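Long-range contacts in alginate lyase, family PL7 (PDB 3ZPY), which probably cleaves alginate by a lyase reaction, as the catalytic domain of a longer marine polysaccharidase of family PL7: residues W101-N106 and V238-L243; A5-I10 and F51-E56; T180-K185 and F196-S201. One frame throughout, in Å; residues are numbered along the deposited sequence.

Interaction 1 (W101-N106 and V238-L243); sequences WTVQVN and VRIKNL
Q104 and R239 meet on neighbouring antiparallel strands of the seven-stranded sheet, one of the two sheets of the PL7 beta jelly roll. Their side chains lie side by side and point the same way. Q104 OE1 sits at the guanidinium edge, close to its plane, and takes NH2 of R239 at 2.7 Å. R239 NE adds a weak second bond to the same Q104 OE1. NH2 stands above the amide plane of Q104, and the two flat groups are turned 63° apart. R239 CG lies between its backbone N and carbonyl carbon (chi1 64°), and from there the extended chain carries NE alongside Q104 to its OE1. Further on, T102 CB rests 3.9 Å from CG of K241, and T102 CG2 touches K241 CE.

The other face of the strand pair is apolar. V103 CG2 packs 3.7 Å from V238 CG1. I240 CG2 lies at the edge of the W101 indole and touches W101 CB. V105 CG2 meets V238 CG2 more loosely. This face looks into the sandwich, where F121, L119 and V219 of the opposing sheet cover it.

Paired backbone bonds fix these positions. T102 and K241 exchange two, with N to O distances of 2.9 Å each way, and Q104 and R239 exchange another two. V103 with I240 and V105 with V238 are the non-hydrogen-bonded pairs between and beyond them.

In the second shell, Q104 NE2 bonds to T181 OG1, R239 NH1 bonds to Y59 OH, and W57 makes a cation-pi contact with R239. T102 OG1 bonds to N183 OD1. The chain turns a corner at N242, whose ND2 reaches T102 OG1 by a weak bond of 3.4 Å. One water donates to both T102 OG1 and N242 O, at 2.8 Å from each.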
loop_
_atom_site.group_PDB
_atom_site.type_symbol
_atom_site.label_atom_id
_atom_site.label_comp_id
_atom_site.label_asym_id
_atom_site.label_seq_id
_atom_site.Cartn_x
_atom_site.Cartn_y
_atom_site.Cartn_z
ATOM N N TRP A 101 9.417 -6.853 -0.366
ATOM C CA TRP A 101 9.789 -5.621 0.354
ATOM C C TRP A 101 9.946 -5.913 1.788
ATOM O O TRP A 101 9.283 -6.794 2.353
ATOM C CB TRP A 101 8.730 -4.517 0.119
ATOM C CG TRP A 101 7.364 -4.632 0.709
ATOM C CD1 TRP A 101 6.840 -3.718 1.638
ATOM C CD2 TRP A 101 6.308 -5.593 0.466
ATOM N NE1 TRP A 101 5.574 -4.048 1.965
ATOM C CE2 TRP A 101 5.172 -5.174 1.289
ATOM C CE3 TRP A 101 6.164 -6.691 -0.361
ATOM C CZ2 TRP A 101 3.947 -5.897 1.263
ATOM C CZ3 TRP A 101 4.960 -7.393 -0.373
ATOM C CH2 TRP A 101 3.893 -7.023 0.456
ATOM N N THR A 102 10.816 -5.168 2.422
ATOM C CA THR A 102 11.084 -5.322 3.835
ATOM C C THR A 102 10.385 -4.153 4.479
ATOM O O THR A 102 10.612 -2.985 4.108
ATOM C CB THR A 102 12.632 -5.305 4.056
ATOM O OG1 THR A 102 13.175 -6.442 3.393
ATOM C CG2 THR A 102 12.999 -5.347 5.570
ATOM N N VAL A 103 9.629 -4.460 5.473
ATOM C CA VAL A 103 8.660 -3.387 5.992
ATOM C C VAL A 103 8.653 -3.392 7.516
ATOM O O VAL A 103 8.847 -4.431 8.183
ATOM C CB VAL A 103 7.219 -3.681 5.442
ATOM C CG1 VAL A 103 6.572 -4.945 6.082
ATOM C CG2 VAL A 103 6.297 -2.465 5.630
ATOM N N GLN A 104 8.361 -2.196 8.049
ATOM C CA GLN A 104 7.764 -2.080 9.390
ATOM C C GLN A 104 6.601 -1.122 9.365
ATOM O O GLN A 104 6.494 -0.264 8.467
ATOM C CB GLN A 104 8.743 -1.534 10.397
ATOM C CG GLN A 104 10.104 -2.277 10.531
ATOM C CD GLN A 104 10.811 -1.846 11.769
ATOM O OE1 GLN A 104 10.389 -0.821 12.413
ATOM N NE2 GLN A 104 11.858 -2.543 12.155
ATOM N N VAL A 105 5.703 -1.350 10.317
ATOM C CA VAL A 105 4.636 -0.370 10.548
ATOM C C VAL A 105 5.007 0.197 11.926
ATOM O O VAL A 105 5.126 -0.590 12.897
ATOM C CB VAL A 105 3.217 -0.928 10.447
ATOM C CG1 VAL A 105 2.212 0.184 10.786
ATOM C CG2 VAL A 105 3.007 -1.589 9.084
ATOM N N ASN A 106 5.133 1.540 12.029
ATOM C CA ASN A 106 5.530 2.142 13.225
ATOM C C ASN A 106 4.386 2.849 13.989
ATOM O O ASN A 106 4.582 3.219 15.110
ATOM C CB ASN A 106 6.614 3.177 12.916
ATOM C CG ASN A 106 7.852 2.513 12.253
ATOM O OD1 ASN A 106 8.491 1.648 12.867
ATOM N ND2 ASN A 106 8.066 2.787 10.974
ATOM N N VAL A 238 4.509 3.815 7.781
ATOM C CA VAL A 238 5.025 2.586 7.185
ATOM C C VAL A 238 6.430 2.933 6.688
ATOM O O VAL A 238 6.687 4.018 6.146
ATOM C CB VAL A 238 4.191 2.096 5.994
ATOM C CG1 VAL A 238 4.857 0.916 5.339
ATOM C CG2 VAL A 238 2.749 1.802 6.392
ATOM N N ARG A 239 7.394 2.053 6.892
ATOM C CA ARG A 239 8.718 2.282 6.336
ATOM C C ARG A 239 9.178 1.002 5.569
ATOM O O ARG A 239 8.917 -0.122 6.007
ATOM C CB ARG A 239 9.689 2.749 7.420
ATOM C CG ARG A 239 9.998 1.773 8.547
ATOM C CD ARG A 239 10.937 2.427 9.536
ATOM N NE ARG A 239 11.292 1.591 10.627
ATOM C CZ ARG A 239 12.091 1.974 11.605
ATOM N NH1 ARG A 239 12.684 3.175 11.557
ATOM N NH2 ARG A 239 12.195 1.175 12.658
ATOM N N ILE A 240 9.838 1.225 4.410
ATOM C CA ILE A 240 10.152 0.146 3.465
ATOM C C ILE A 240 11.628 0.237 3.056
ATOM O O ILE A 240 12.185 1.351 2.849
ATOM C CB ILE A 240 9.191 0.211 2.222
ATOM C CG1 ILE A 240 7.750 0.125 2.692
ATOM C CG2 ILE A 240 9.551 -0.805 1.163
ATOM C CD1 ILE A 240 6.641 0.393 1.651
ATOM N N LYS A 241 12.190 -0.944 2.844
ATOM C CA LYS A 241 13.486 -1.019 2.144
ATOM C C LYS A 241 13.524 -2.313 1.336
ATOM O O LYS A 241 12.606 -3.145 1.435
ATOM C CB LYS A 241 14.675 -1.002 3.113
ATOM C CG LYS A 241 14.760 -2.088 4.136
ATOM C CD LYS A 241 15.884 -1.771 5.142
ATOM C CE LYS A 241 15.958 -2.877 6.129
ATOM N NZ LYS A 241 17.150 -2.700 7.034
ATOM N N ASN A 242 14.581 -2.550 0.540
ATOM C CA ASN A 242 14.796 -3.787 -0.169
ATOM C C ASN A 242 13.578 -4.157 -1.032
ATOM O O ASN A 242 13.062 -5.312 -0.929
ATOM C CB ASN A 242 15.090 -4.956 0.840
ATOM C CG ASN A 242 16.310 -4.733 1.621
ATOM O OD1 ASN A 242 17.126 -3.903 1.288
ATOM N ND2 ASN A 242 16.317 -5.353 2.799
ATOM N N LEU A 243 13.080 -3.201 -1.810
ATOM C CA LEU A 243 11.896 -3.354 -2.652
ATOM C C LEU A 243 12.340 -3.864 -4.020
ATOM O O LEU A 243 13.215 -3.288 -4.654
ATOM C CB LEU A 243 11.284 -1.953 -2.845
ATOM C CG LEU A 243 10.062 -1.910 -3.805
ATOM C CD1 LEU A 243 8.868 -2.779 -3.432
ATOM C CD2 LEU A 243 9.601 -0.465 -3.927
HETATM O O HOH W 1 12.709 -7.487 0.827
#

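Interaction 2 (A5-I10 and F51-E56); sequences ASVLGI and FYTDGE
V7 and T53 reach toward each other tip to tip. Both methyls of V7 come up to the hydroxyl oxygen of T53: CG1 lies 3.6 Å from OG1, and V7 CG2 lies 3.7 Å from the same T53 OG1. V7 CG2 also touches T53 CG2. The T53 oxygen is anti to its backbone N (chi1 -173°), which turns it to the V7 side. It has polar partners too. The backbone N of G55 donates to T53 OG1 at 3.0 Å, which makes an ST turn, and T53 OG1 also bonds to W57 O. The valine therefore packs on a hydroxyl that is hydrogen-bonded within residues 53-57.

V7 CG1 also reaches the backbone oxygens of G55 and E56, 3.8 Å from G55 O and 3.8 Å from E56 O. V7 CG2 lies near G55 CA. No hydrogen bond crosses between the two segments.

Strand 51-53 is an outermost strand of the seven-stranded jelly-roll sheet, and residues 54-57 turn it back into strand 58-63. The short helix 4-8 packs against this corner. The CB of D54 points away from the helix. D54 OD1 accepts from E56 N, an Asx turn that overlaps the ST turn.

The second meeting is looser. I10 CD1 lies at the edge of the F51 ring, 4.5 Å from CZ. F60 meets the F51 ring edge-to-face. A Schellman motif brings I10 round: G9 takes positive phi, I10 N bonds to A5 O at 3.0 Å, and G9 N bonds weakly to S6 O. Beyond this contact, I10 packs on W15 of the other sheet, and L8 packs on V58 and L243.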
loop_
_atom_site.group_PDB
_atom_site.type_symbol
_atom_site.label_atom_id
_atom_site.label_comp_id
_atom_site.label_asym_id
_atom_site.label_seq_id
_atom_site.Cartn_x
_atom_site.Cartn_y
_atom_site.Cartn_z
ATOM N N ALA A 5 14.041 8.403 -3.486
ATOM C CA ALA A 5 14.054 7.578 -4.686
ATOM C C ALA A 5 15.395 6.853 -4.866
ATOM O O ALA A 5 15.446 5.682 -5.224
ATOM C CB ALA A 5 13.708 8.437 -5.909
ATOM N N SER A 6 16.478 7.554 -4.535
ATOM C CA SER A 6 17.842 6.947 -4.619
ATOM C C SER A 6 18.023 5.811 -3.553
ATOM O O SER A 6 18.488 4.729 -3.874
ATOM C CB SER A 6 18.894 8.065 -4.396
ATOM O OG SER A 6 19.000 8.852 -5.547
ATOM N N VAL A 7 17.590 6.066 -2.303
ATOM C CA VAL A 7 17.723 5.069 -1.247
ATOM C C VAL A 7 16.924 3.810 -1.605
ATOM O O VAL A 7 17.394 2.677 -1.389
ATOM C CB VAL A 7 17.325 5.669 0.125
ATOM C CG1 VAL A 7 17.130 4.560 1.135
ATOM C CG2 VAL A 7 18.334 6.760 0.543
ATOM N N LEU A 8 15.680 3.974 -2.139
ATOM C CA LEU A 8 14.826 2.841 -2.396
ATOM C C LEU A 8 15.139 2.198 -3.761
ATOM O O LEU A 8 14.723 1.048 -4.039
ATOM C CB LEU A 8 13.377 3.293 -2.315
ATOM C CG LEU A 8 12.331 2.211 -2.090
ATOM C CD1 LEU A 8 12.488 1.356 -0.821
ATOM C CD2 LEU A 8 10.914 2.890 -2.085
ATOM N N GLY A 9 15.879 2.920 -4.608
ATOM C CA GLY A 9 16.217 2.396 -5.957
ATOM C C GLY A 9 15.074 2.422 -6.941
ATOM O O GLY A 9 14.921 1.488 -7.740
ATOM N N ILE A 10 14.243 3.445 -6.880
ATOM C CA ILE A 10 13.011 3.538 -7.745
ATOM C C ILE A 10 13.233 4.651 -8.760
ATOM O O ILE A 10 14.019 5.554 -8.551
ATOM C CB ILE A 10 11.692 3.781 -6.933
ATOM C CG1 ILE A 10 11.778 5.071 -6.069
ATOM C CG2 ILE A 10 11.390 2.526 -6.031
ATOM C CD1 ILE A 10 10.449 5.384 -5.403
ATOM N N PHE A 51 6.762 11.643 2.824
ATOM C CA PHE A 51 7.556 10.752 1.988
ATOM C C PHE A 51 8.990 11.188 2.137
ATOM O O PHE A 51 9.387 12.233 1.568
ATOM C CB PHE A 51 7.082 10.862 0.494
ATOM C CG PHE A 51 7.845 9.922 -0.441
ATOM C CD1 PHE A 51 7.516 8.562 -0.524
ATOM C CD2 PHE A 51 8.855 10.417 -1.246
ATOM C CE1 PHE A 51 8.192 7.728 -1.399
ATOM C CE2 PHE A 51 9.500 9.592 -2.127
ATOM C CZ PHE A 51 9.183 8.270 -2.215
ATOM N N TYR A 52 9.793 10.367 2.871
ATOM C CA TYR A 52 11.116 10.819 3.251
ATOM C C TYR A 52 11.982 9.633 3.536
ATOM O O TYR A 52 11.526 8.514 3.612
ATOM C CB TYR A 52 11.059 11.848 4.416
ATOM C CG TYR A 52 10.474 11.318 5.704
ATOM C CD1 TYR A 52 11.324 10.698 6.619
ATOM C CD2 TYR A 52 9.103 11.374 5.970
ATOM C CE1 TYR A 52 10.828 10.189 7.824
ATOM C CE2 TYR A 52 8.554 10.811 7.154
ATOM C CZ TYR A 52 9.479 10.253 8.062
ATOM O OH TYR A 52 9.010 9.710 9.211
ATOM N N THR A 53 13.254 9.925 3.774
ATOM C CA THR A 53 14.207 8.810 4.069
ATOM C C THR A 53 15.170 9.153 5.195
ATOM O O THR A 53 15.477 10.359 5.390
ATOM C CB THR A 53 14.984 8.350 2.790
ATOM O OG1 THR A 53 15.749 7.196 3.101
ATOM C CG2 THR A 53 15.865 9.464 2.242
ATOM N N ASP A 54 15.708 8.108 5.862
ATOM C CA ASP A 54 16.866 8.278 6.760
ATOM C C ASP A 54 18.072 7.602 6.235
ATOM O O ASP A 54 19.043 7.473 6.976
ATOM C CB ASP A 54 16.502 7.743 8.181
ATOM C CG ASP A 54 16.178 6.223 8.160
ATOM O OD1 ASP A 54 16.297 5.615 7.051
ATOM O OD2 ASP A 54 15.794 5.694 9.219
ATOM N N GLY A 55 18.103 7.259 4.938
ATOM C CA GLY A 55 19.237 6.592 4.285
ATOM C C GLY A 55 19.137 5.093 4.390
ATOM O O GLY A 55 19.901 4.389 3.717
ATOM N N GLU A 56 18.257 4.548 5.225
ATOM C CA GLU A 56 18.068 3.104 5.272
ATOM C C GLU A 56 16.646 2.813 4.752
ATOM O O GLU A 56 16.486 1.957 3.862
ATOM C CB GLU A 56 18.184 2.623 6.710
ATOM C CG GLU A 56 17.816 1.154 6.912
ATOM C CD GLU A 56 17.880 0.680 8.375
ATOM O OE1 GLU A 56 18.317 1.466 9.270
ATOM O OE2 GLU A 56 17.446 -0.488 8.648
#

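Interaction 3 (T180-K185 and F196-S201); sequences TTYNCK and FMNGSS
F196 and K185 lie side by side and point the same way. The lysine chain bends at its third torsion (chi3 65°), which sets CE over one face of the ring, offset toward the rim and 3.6 Å from F196 CD1. K185 NZ then stands almost on the ring normal, 4.4 Å from the F196 centroid, in a cation-pi contact. The two backbones exchange a pair of hydrogen bonds: F196 N gives to K185 O at 2.8 Å, and K185 N gives to F196 O.

M197 comes next and turns to the opposite face, paired with C184 without direct backbone bonds. It was modelled in two conformers, so its CE contacts with Y182 and C184 are doubtful.

N198 follows, with positive phi. Its backbone N bonds to N183 O at 2.8 Å. Its side chain continues the pairing: N183 N donates to N198 OD1 at 2.8 Å, nearly straight at 168°. The amide thus stands in for a strand carbonyl. N198 ND2 lies 3.6 Å from CD1 of Y182, with ring and amide planes 20° apart. The Y182 hydroxyl is bonded to S177 N. An alanine at Y182 would probably leave S177 N without this partner and open a gap beside the amide of N198.

G199 also has positive phi. A water links its N to N183 O, donating to the oxygen and accepting from the nitrogen. S200 closes the turn, with M197 N bonded to S200 O and S200 N to M197 O. The pairing of 180-185 with 196-201 belongs to the hairpin of strands 182-189 and 192-197. Residues M197 to S200 form a type I' turn with asparagine and glycine in the middle, the classic tight link of a two-residue hairpin, into strand 200-206.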
loop_
_atom_site.group_PDB
_atom_site.type_symbol
_atom_site.label_atom_id
_atom_site.label_comp_id
_atom_site.label_asym_id
_atom_site.label_seq_id
_atom_site.Cartn_x
_atom_site.Cartn_y
_atom_site.Cartn_z
ATOM N N THR A 180 8.711 -3.802 13.892
ATOM C CA THR A 180 9.222 -5.133 13.725
ATOM C C THR A 180 9.415 -5.390 12.264
ATOM O O THR A 180 8.479 -5.217 11.459
ATOM C CB THR A 180 8.320 -6.193 14.320
ATOM O OG1 THR A 180 8.216 -5.970 15.726
ATOM C CG2 THR A 180 8.844 -7.585 14.099
ATOM N N THR A 181 10.601 -5.788 11.856
ATOM C CA THR A 181 10.924 -5.966 10.413
ATOM C C THR A 181 10.336 -7.274 9.942
ATOM O O THR A 181 10.542 -8.362 10.533
ATOM C CB THR A 181 12.454 -5.975 10.305
ATOM O OG1 THR A 181 12.780 -4.632 10.568
ATOM C CG2 THR A 181 12.887 -6.343 8.858
ATOM N N TYR A 182 9.635 -7.157 8.801
ATOM C CA TYR A 182 9.140 -8.378 8.102
ATOM C C TYR A 182 9.675 -8.289 6.675
ATOM O O TYR A 182 9.518 -7.261 5.992
ATOM C CB TYR A 182 7.610 -8.398 8.058
ATOM C CG TYR A 182 7.058 -8.547 9.414
ATOM C CD1 TYR A 182 6.996 -9.788 10.045
ATOM C CD2 TYR A 182 6.579 -7.396 10.109
ATOM C CE1 TYR A 182 6.472 -9.919 11.317
ATOM C CE2 TYR A 182 6.101 -7.482 11.434
ATOM C CZ TYR A 182 6.018 -8.759 11.999
ATOM O OH TYR A 182 5.504 -8.884 13.261
ATOM N N ASN A 183 10.243 -9.395 6.227
ATOM C CA ASN A 183 10.531 -9.559 4.804
ATOM C C ASN A 183 9.344 -10.163 4.070
ATOM O O ASN A 183 9.018 -11.360 4.315
ATOM C CB ASN A 183 11.759 -10.437 4.578
ATOM C CG ASN A 183 13.010 -9.822 5.216
ATOM O OD1 ASN A 183 13.301 -8.610 4.991
ATOM N ND2 ASN A 183 13.762 -10.608 5.991
ATOM N N CYS A 184 8.635 -9.352 3.263
ATOM C CA CYS A 184 7.332 -9.761 2.697
ATOM C C CYS A 184 7.546 -10.170 1.266
ATOM O O CYS A 184 8.377 -9.581 0.551
ATOM C CB CYS A 184 6.357 -8.571 2.698
ATOM S SG CYS A 184 6.081 -7.821 4.298
ATOM N N LYS A 185 6.815 -11.202 0.826
ATOM C CA LYS A 185 6.853 -11.647 -0.560
ATOM C C LYS A 185 5.404 -11.903 -0.965
ATOM O O LYS A 185 4.778 -12.826 -0.427
ATOM C CB LYS A 185 7.745 -12.884 -0.687
ATOM C CG LYS A 185 7.877 -13.392 -2.134
ATOM C CD LYS A 185 8.959 -14.447 -2.309
ATOM C CE LYS A 185 8.710 -15.725 -1.599
ATOM N NZ LYS A 185 9.578 -16.882 -2.027
ATOM N N PHE A 196 4.004 -14.396 1.711
ATOM C CA PHE A 196 4.998 -14.962 2.607
ATOM C C PHE A 196 5.495 -13.828 3.521
ATOM O O PHE A 196 5.698 -12.672 3.092
ATOM C CB PHE A 196 6.233 -15.513 1.840
ATOM C CG PHE A 196 5.931 -16.680 0.886
ATOM C CD1 PHE A 196 5.404 -16.443 -0.413
ATOM C CD2 PHE A 196 6.363 -17.949 1.183
ATOM C CE1 PHE A 196 5.083 -17.538 -1.242
ATOM C CE2 PHE A 196 6.074 -19.033 0.380
ATOM C CZ PHE A 196 5.478 -18.810 -0.833
ATOM N N MET A 197 5.792 -14.172 4.803
ATOM C CA MET A 197 6.315 -13.216 5.767
ATOM C C MET A 197 7.485 -13.928 6.408
ATOM O O MET A 197 7.288 -15.024 6.964
ATOM C CB MET A 197 5.265 -12.872 6.829
ATOM C CG MET A 197 4.100 -12.023 6.339
ATOM S SD MET A 197 4.597 -10.403 5.637
ATOM C CE MET A 197 4.291 -9.254 6.998
ATOM N N ASN A 198 8.692 -13.314 6.314
ATOM C CA ASN A 198 9.887 -13.942 6.862
ATOM C C ASN A 198 10.056 -15.379 6.437
ATOM O O ASN A 198 10.505 -16.208 7.228
ATOM C CB ASN A 198 9.974 -13.809 8.392
ATOM C CG ASN A 198 10.159 -12.370 8.809
ATOM O OD1 ASN A 198 10.556 -11.567 8.002
ATOM N ND2 ASN A 198 9.815 -12.047 10.058
ATOM N N GLY A 199 9.655 -15.626 5.178
ATOM C CA GLY A 199 9.849 -16.958 4.553
ATOM C C GLY A 199 8.736 -17.988 4.744
ATOM O O GLY A 199 8.803 -19.096 4.190
ATOM N N SER A 200 7.741 -17.661 5.556
ATOM C CA SER A 200 6.637 -18.580 5.770
ATOM C C SER A 200 5.408 -18.132 4.923
ATOM O O SER A 200 5.054 -16.961 4.935
ATOM C CB SER A 200 6.212 -18.504 7.282
ATOM O OG SER A 200 7.158 -19.039 8.223
ATOM N N SER A 201 4.809 -19.095 4.249
ATOM C CA SER A 201 3.500 -18.759 3.612
ATOM C C SER A 201 2.457 -18.578 4.703
ATOM O O SER A 201 2.092 -19.531 5.414
ATOM C CB SER A 201 3.073 -19.852 2.670
ATOM O OG SER A 201 1.784 -19.589 2.186
HETATM O O HOH W 2 8.901 -13.858 3.055
#

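All three contacts reach the seven-stranded sheet. Interaction 1 lies between the other two, with its centre 11 Å from each. Interactions 2 and 3 are 21 Å apart, centre to centre, and do not touch. A salt bridge joins interaction 1 to interaction 2, with K241 NZ 2.8 Å from E56 OE2. Toward interaction 3, T102 CG2 lies 3.4 Å from T181 CG2, and V103 CG1 packs 3.4 Å from C184 SG. The sodium ion, held by T35, A37 and I40, is about 14 Å from the F51 side chain. In PL7 relatives the substrate groove runs over the other sheet, so these contacts probably build the sheet behind it.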